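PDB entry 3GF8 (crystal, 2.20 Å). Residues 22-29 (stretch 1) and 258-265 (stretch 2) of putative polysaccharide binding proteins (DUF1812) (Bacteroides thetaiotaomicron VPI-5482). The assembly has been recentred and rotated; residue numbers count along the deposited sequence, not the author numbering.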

ATOM      1  N   TYR A  22       5.316 -12.221   5.687  1.00 25.08           N
ATOM      2  CA  TYR A  22       5.025 -10.814   5.772  1.00 24.58           C
ATOM      3  C   TYR A  22       5.573 -10.275   7.081  1.00 27.12           C
ATOM      4  O   TYR A  22       4.816 -10.073   8.042  1.00 26.74           O
ATOM      5  CB  TYR A  22       3.504 -10.531   5.642  1.00 25.31           C
ATOM      6  CG  TYR A  22       3.152  -9.087   5.881  1.00 24.42           C
ATOM      7  CD1 TYR A  22       3.911  -8.042   5.321  1.00 22.56           C
ATOM      8  CD2 TYR A  22       2.100  -8.747   6.707  1.00 28.37           C
ATOM      9  CE1 TYR A  22       3.581  -6.678   5.587  1.00 24.72           C
ATOM     10  CE2 TYR A  22       1.778  -7.425   6.959  1.00 25.09           C
ATOM     11  CZ  TYR A  22       2.520  -6.397   6.414  1.00 27.65           C
ATOM     12  OH  TYR A  22       2.148  -5.092   6.711  1.00 29.13           O
ATOM     13  N   ASP A  23       6.890 -10.045   7.104  1.00 27.09           N
ATOM     14  CA  ASP A  23       7.551  -9.483   8.264  1.00 25.46           C
ATOM     15  C   ASP A  23       8.096  -8.108   7.990  1.00 28.44           C
ATOM     16  O   ASP A  23       8.605  -7.441   8.915  1.00 27.72           O
ATOM     17  CB  ASP A  23       8.663 -10.402   8.793  1.00 26.50           C
ATOM     18  CG  ASP A  23       9.804 -10.640   7.780  1.00 25.92           C
ATOM     19  OD1 ASP A  23       9.799 -10.119   6.653  1.00 35.61           O
ATOM     20  OD2 ASP A  23      10.701 -11.421   8.119  1.00 39.19           O
ATOM     21  N   TYR A  24       7.969  -7.645   6.742  1.00 30.45           N
ATOM     22  CA  TYR A  24       8.390  -6.260   6.404  1.00 30.46           C
ATOM     23  C   TYR A  24       7.336  -5.203   6.883  1.00 30.34           C
ATOM     24  O   TYR A  24       6.637  -4.561   6.097  1.00 30.01           O
ATOM     25  CB  TYR A  24       8.709  -6.165   4.911  1.00 25.71           C
ATOM     26  CG  TYR A  24       9.651  -5.053   4.535  1.00 29.53           C
ATOM     27  CD1 TYR A  24      10.954  -5.034   4.988  1.00 33.92           C
ATOM     28  CD2 TYR A  24       9.251  -4.035   3.697  1.00 30.25           C
ATOM     29  CE1 TYR A  24      11.820  -4.023   4.636  1.00 28.96           C
ATOM     30  CE2 TYR A  24      10.110  -3.016   3.341  1.00 25.78           C
ATOM     31  CZ  TYR A  24      11.401  -3.028   3.805  1.00 28.61           C
ATOM     32  OH  TYR A  24      12.266  -2.015   3.454  1.00 29.08           O
ATOM     33  N   ASN A  25       7.254  -5.034   8.201  1.00 30.67           N
ATOM     34  CA  ASN A  25       6.267  -4.170   8.829  1.00 28.19           C
ATOM     35  C   ASN A  25       6.887  -3.498  10.050  1.00 30.75           C
ATOM     36  O   ASN A  25       8.038  -3.783  10.361  1.00 28.84           O
ATOM     37  CB  ASN A  25       5.021  -4.960   9.214  1.00 24.98           C
ATOM     38  CG  ASN A  25       5.327  -6.187  10.037  1.00 27.11           C
ATOM     39  OD1 ASN A  25       5.916  -6.110  11.116  1.00 28.77           O
ATOM     40  ND2 ASN A  25       4.930  -7.349   9.519  1.00 23.64           N
HETATM   41  N   MSE A  26       6.146  -2.622  10.748  1.00 28.33           N
HETATM   42  CA  MSE A  26       6.730  -1.928  11.887  1.00 30.27           C
HETATM   43  C   MSE A  26       6.875  -2.823  13.111  1.00 31.25           C
HETATM   44  O   MSE A  26       7.543  -2.441  14.051  1.00 33.73           O
HETATM   45  CB  MSE A  26       5.979  -0.656  12.245  1.00 26.51           C
HETATM   46  CG  MSE A  26       5.993   0.356  11.126  1.00 30.39           C
HETATM   47 SE   MSE A  26       7.742   1.075  10.841  0.75 21.42          SE
HETATM   48  CE  MSE A  26       7.642   2.351  12.328  1.00 25.61           C
ATOM     49  N   GLU A  27       6.306  -4.018  13.088  1.00 31.00           N
ATOM     50  CA  GLU A  27       6.517  -4.945  14.183  1.00 30.17           C
ATOM     51  C   GLU A  27       7.719  -5.839  13.884  1.00 32.09           C
ATOM     52  O   GLU A  27       8.068  -6.699  14.674  1.00 31.73           O
ATOM     53  CB  GLU A  27       5.252  -5.778  14.437  1.00 30.10           C
ATOM     54  CG  GLU A  27       4.019  -4.941  14.839  1.00 28.04           C
ATOM     55  N   PHE A  28       8.366  -5.662  12.736  1.00 33.26           N
ATOM     56  CA  PHE A  28       9.525  -6.507  12.403  1.00 31.92           C
ATOM     57  C   PHE A  28       9.265  -7.986  12.706  1.00 30.36           C
ATOM     58  O   PHE A  28      10.163  -8.698  13.140  1.00 30.68           O
ATOM     59  CB  PHE A  28      10.771  -6.015  13.167  1.00 31.09           C
ATOM     60  CG  PHE A  28      11.261  -4.721  12.682  1.00 27.40           C
ATOM     61  CD1 PHE A  28      10.595  -3.562  13.006  1.00 25.57           C
ATOM     62  CD2 PHE A  28      12.323  -4.653  11.813  1.00 34.12           C
ATOM     63  CE1 PHE A  28      10.998  -2.344  12.497  1.00 28.16           C
ATOM     64  CE2 PHE A  28      12.748  -3.427  11.318  1.00 31.34           C
ATOM     65  CZ  PHE A  28      12.084  -2.271  11.668  1.00 29.41           C
ATOM     66  N   ALA A  29       8.050  -8.454  12.461  1.00 31.25           N
ATOM     67  CA  ALA A  29       7.680  -9.835  12.765  1.00 31.00           C
ATOM     68  C   ALA A  29       6.682 -10.337  11.725  1.00 32.60           C
ATOM     69  O   ALA A  29       5.962  -9.543  11.116  1.00 33.05           O
ATOM     70  CB  ALA A  29       7.109  -9.906  14.166  1.00 29.29           C
ATOM     71  N   GLN A 258      11.736   5.475   2.364  1.00 27.42           N
ATOM     72  CA  GLN A 258      11.009   4.432   1.620  1.00 23.56           C
ATOM     73  C   GLN A 258      10.728   3.220   2.481  1.00 27.58           C
ATOM     74  O   GLN A 258       9.694   2.579   2.357  1.00 28.91           O
ATOM     75  CB  GLN A 258      11.746   3.978   0.368  1.00 22.99           C
ATOM     76  CG  GLN A 258      10.865   3.031  -0.519  1.00 20.66           C
ATOM     77  CD  GLN A 258       9.575   3.706  -0.974  1.00 24.28           C
ATOM     78  OE1 GLN A 258       9.625   4.738  -1.614  1.00 26.56           O
ATOM     79  NE2 GLN A 258       8.416   3.145  -0.588  1.00 24.43           N
ATOM     80  N   GLU A 259      11.669   2.906   3.358  1.00 28.00           N
ATOM     81  CA  GLU A 259      11.515   1.782   4.226  1.00 26.84           C
ATOM     82  C   GLU A 259      10.419   2.003   5.230  1.00 25.41           C
ATOM     83  O   GLU A 259       9.652   1.079   5.498  1.00 22.57           O
ATOM     84  CB  GLU A 259      12.814   1.451   4.934  1.00 26.23           C
ATOM     85  CG  GLU A 259      12.667   0.206   5.800  1.00 33.26           C
ATOM     86  CD  GLU A 259      13.996  -0.365   6.270  1.00 46.03           C
ATOM     87  OE1 GLU A 259      15.070   0.255   5.988  1.00 49.65           O
ATOM     88  OE2 GLU A 259      13.946  -1.441   6.920  1.00 37.26           O
ATOM     89  N   TYR A 260      10.327   3.224   5.771  1.00 27.64           N
ATOM     90  CA  TYR A 260       9.223   3.565   6.658  1.00 27.04           C
ATOM     91  C   TYR A 260       7.889   3.514   5.905  1.00 28.09           C
ATOM     92  O   TYR A 260       6.911   2.919   6.363  1.00 28.39           O
ATOM     93  CB  TYR A 260       9.412   4.942   7.247  1.00 25.51           C
ATOM     94  CG  TYR A 260       8.254   5.401   8.087  1.00 27.56           C
ATOM     95  CD1 TYR A 260       7.810   4.648   9.160  1.00 29.20           C
ATOM     96  CD2 TYR A 260       7.609   6.611   7.822  1.00 29.16           C
ATOM     97  CE1 TYR A 260       6.748   5.086   9.938  1.00 26.27           C
ATOM     98  CE2 TYR A 260       6.578   7.067   8.612  1.00 31.33           C
ATOM     99  CZ  TYR A 260       6.143   6.291   9.661  1.00 28.16           C
ATOM    100  OH  TYR A 260       5.107   6.728  10.423  1.00 26.15           O
ATOM    101  N   LEU A 261       7.859   4.126   4.731  1.00 28.73           N
ATOM    102  CA  LEU A 261       6.641   4.117   3.917  1.00 29.53           C
ATOM    103  C   LEU A 261       6.157   2.688   3.561  1.00 27.77           C
ATOM    104  O   LEU A 261       4.942   2.421   3.508  1.00 29.09           O
ATOM    105  CB  LEU A 261       6.849   4.934   2.651  1.00 29.01           C
ATOM    106  CG  LEU A 261       7.081   6.433   2.868  1.00 28.51           C
ATOM    107  CD1 LEU A 261       7.266   7.124   1.481  1.00 28.61           C
ATOM    108  CD2 LEU A 261       5.956   7.046   3.698  1.00 20.19           C
ATOM    109  N   ASP A 262       7.089   1.774   3.335  1.00 26.02           N
ATOM    110  CA  ASP A 262       6.726   0.396   2.994  1.00 24.77           C
ATOM    111  C   ASP A 262       6.318  -0.370   4.213  1.00 23.04           C
ATOM    112  O   ASP A 262       5.323  -1.137   4.183  1.00 25.69           O
ATOM    113  CB  ASP A 262       7.879  -0.365   2.355  1.00 27.78           C
ATOM    114  CG  ASP A 262       8.184   0.096   0.962  1.00 25.27           C
ATOM    115  OD1 ASP A 262       7.283   0.586   0.255  1.00 37.07           O
ATOM    116  OD2 ASP A 262       9.348  -0.039   0.570  1.00 32.21           O
ATOM    117  N   ARG A 263       7.069  -0.185   5.287  1.00 20.22           N
ATOM    118  CA  ARG A 263       6.828  -0.969   6.499  1.00 23.56           C
ATOM    119  C   ARG A 263       5.567  -0.574   7.237  1.00 24.92           C
ATOM    120  O   ARG A 263       4.892  -1.418   7.806  1.00 26.23           O
ATOM    121  CB  ARG A 263       7.998  -0.845   7.468  1.00 25.28           C
ATOM    122  CG  ARG A 263       9.103  -1.842   7.260  1.00 26.90           C
ATOM    123  CD  ARG A 263      10.077  -1.715   8.417  1.00 35.84           C
ATOM    124  NE  ARG A 263      11.332  -2.385   8.137  1.00 35.88           N
ATOM    125  CZ  ARG A 263      11.566  -3.677   8.335  1.00 35.77           C
ATOM    126  NH1 ARG A 263      10.641  -4.496   8.846  1.00 27.86           N
ATOM    127  NH2 ARG A 263      12.765  -4.151   8.029  1.00 35.34           N
ATOM    128  N   GLN A 264       5.281   0.726   7.269  1.00 25.84           N
ATOM    129  CA  GLN A 264       4.112   1.243   7.963  1.00 25.19           C
ATOM    130  C   GLN A 264       2.956   1.350   6.990  1.00 25.67           C
ATOM    131  O   GLN A 264       3.089   1.974   5.926  1.00 24.25           O
ATOM    132  CB  GLN A 264       4.427   2.640   8.542  1.00 25.96           C
ATOM    133  CG  GLN A 264       3.297   3.265   9.384  1.00 27.10           C
ATOM    134  CD  GLN A 264       2.742   2.292  10.422  1.00 28.33           C
ATOM    135  OE1 GLN A 264       1.950   1.420  10.088  1.00 20.18           O
ATOM    136  NE2 GLN A 264       3.166   2.436  11.674  1.00 17.78           N
ATOM    137  N   SER A 265       1.814   0.773   7.338  1.00 23.93           N
ATOM    138  CA  SER A 265       0.658   0.939   6.461  1.00 25.79           C
ATOM    139  C   SER A 265      -0.581   1.514   7.124  1.00 26.53           C
ATOM    140  O   SER A 265      -1.630   1.635   6.476  1.00 23.57           O
ATOM    141  CB  SER A 265       0.341  -0.390   5.746  1.00 28.35           C
ATOM    142  OG  SER A 265       1.468  -0.820   5.003  1.00 21.82           O
TER
HETATM  143  O   HOH W   1       2.765  -2.359   6.563  1.00 28.89           O
HETATM  144  O   HOH W   2      11.962  -7.400   8.894  1.00 41.76           O
HETATM  145  O   HOH W   3       5.437  -3.747   3.837  1.00 24.96           O
HETATM  146  O   HOH W   4      11.724  -0.537   1.575  1.00 29.56           O
HETATM  147  O   HOH W   5       3.362  -2.266  10.632  1.00 32.43           O

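The guanidinium of Arg263 is held between two aromatic rings. Phe28 lies over one face, with its ring and the guanidinium planes 19° apart and their centres 3.8 Å apart; Tyr24 approaches the opposite face, where Tyr24 CE1 stands 3.5 Å from Arg263 NH2. A cation so enclosed still needs partners for its N-H groups, and they are found near its plane. Arg263 NH1 donates to Asn25 O at 3.1 Å, a direct hydrogen bond across the stretches with an N-H...O angle of 156°, while Arg263 NE and NH2 both reach Glu259 OE2, at 3.0 and 3.2 Å, in a salt bridge one helical turn back. The rule is economical: faces for aromatic carbon, edges for oxygen.

Arg263 is the last residue of the helix, and its CA-to-CB bond points toward the loop. Its chi2 and chi3 are both t, and chi4 at -85° turns the guanidinium out of the line of the chain. The aliphatic part is used as well. Arg263 CG lies 4.0 Å from the centroid of the Tyr24 ring and only 4° off its normal, a CH-pi contact centred on the face. The same ring meets Asp262 at its edge, Tyr24 CE2 to Asp262 CB being 3.6 Å, and its hydroxyl passes close to Glu259, with Tyr24 OH 3.3 Å from Glu259 CG. Tyr24 thus spans a full turn of the helix, and water 4 ties its far end down, lying 2.5 Å from Tyr24 OH and donating to Asp262 OD2 at 2.6 Å.

A type I turn from Asn25 to Phe28 places Phe28 and the carbonyl of Asn25 on the same guanidinium. Phe28 N donates to Asn25 O at 3.0 Å, so this carbonyl both closes the turn and accepts from the arginine. The CA-to-CB bond of Asn25 points away overall, though CB still touches the helix stretch, and the amide braces the loop from within: Asn25 ND2 donates to Ala29 O at 2.9 Å, and Asn25 OD1 receives weak bonds from Glu27 N and Ala29 N.

Backbones come very near here, with Asn25 CA and Arg263 CA 4.0 Å apart. The carbonyl of Arg263 meets both the loop and water: Asn25 CA makes a CA-H...O contact with Arg263 O at 3.2 Å, and water 1, which also bonds Tyr22 OH and Ser265 OG, donates to Arg263 O at 2.6 Å. Water 3 joins the main chains again, donating to Tyr24 O at 2.7 Å and to Asp262 O at 2.6 Å.

Selenomethionine Met26 fills the other flank with apolar bulk. Its SE lies 3.9 Å from Arg263 CB, its CE packs 3.7 Å from Tyr260 CE1 at the ring edge, and its CG is 3.6 Å from Gln264 NE2. For a designer, the lesson is a single long arginine serving as the hub, with 157 Å² of its surface covered, and water completing the polar seams.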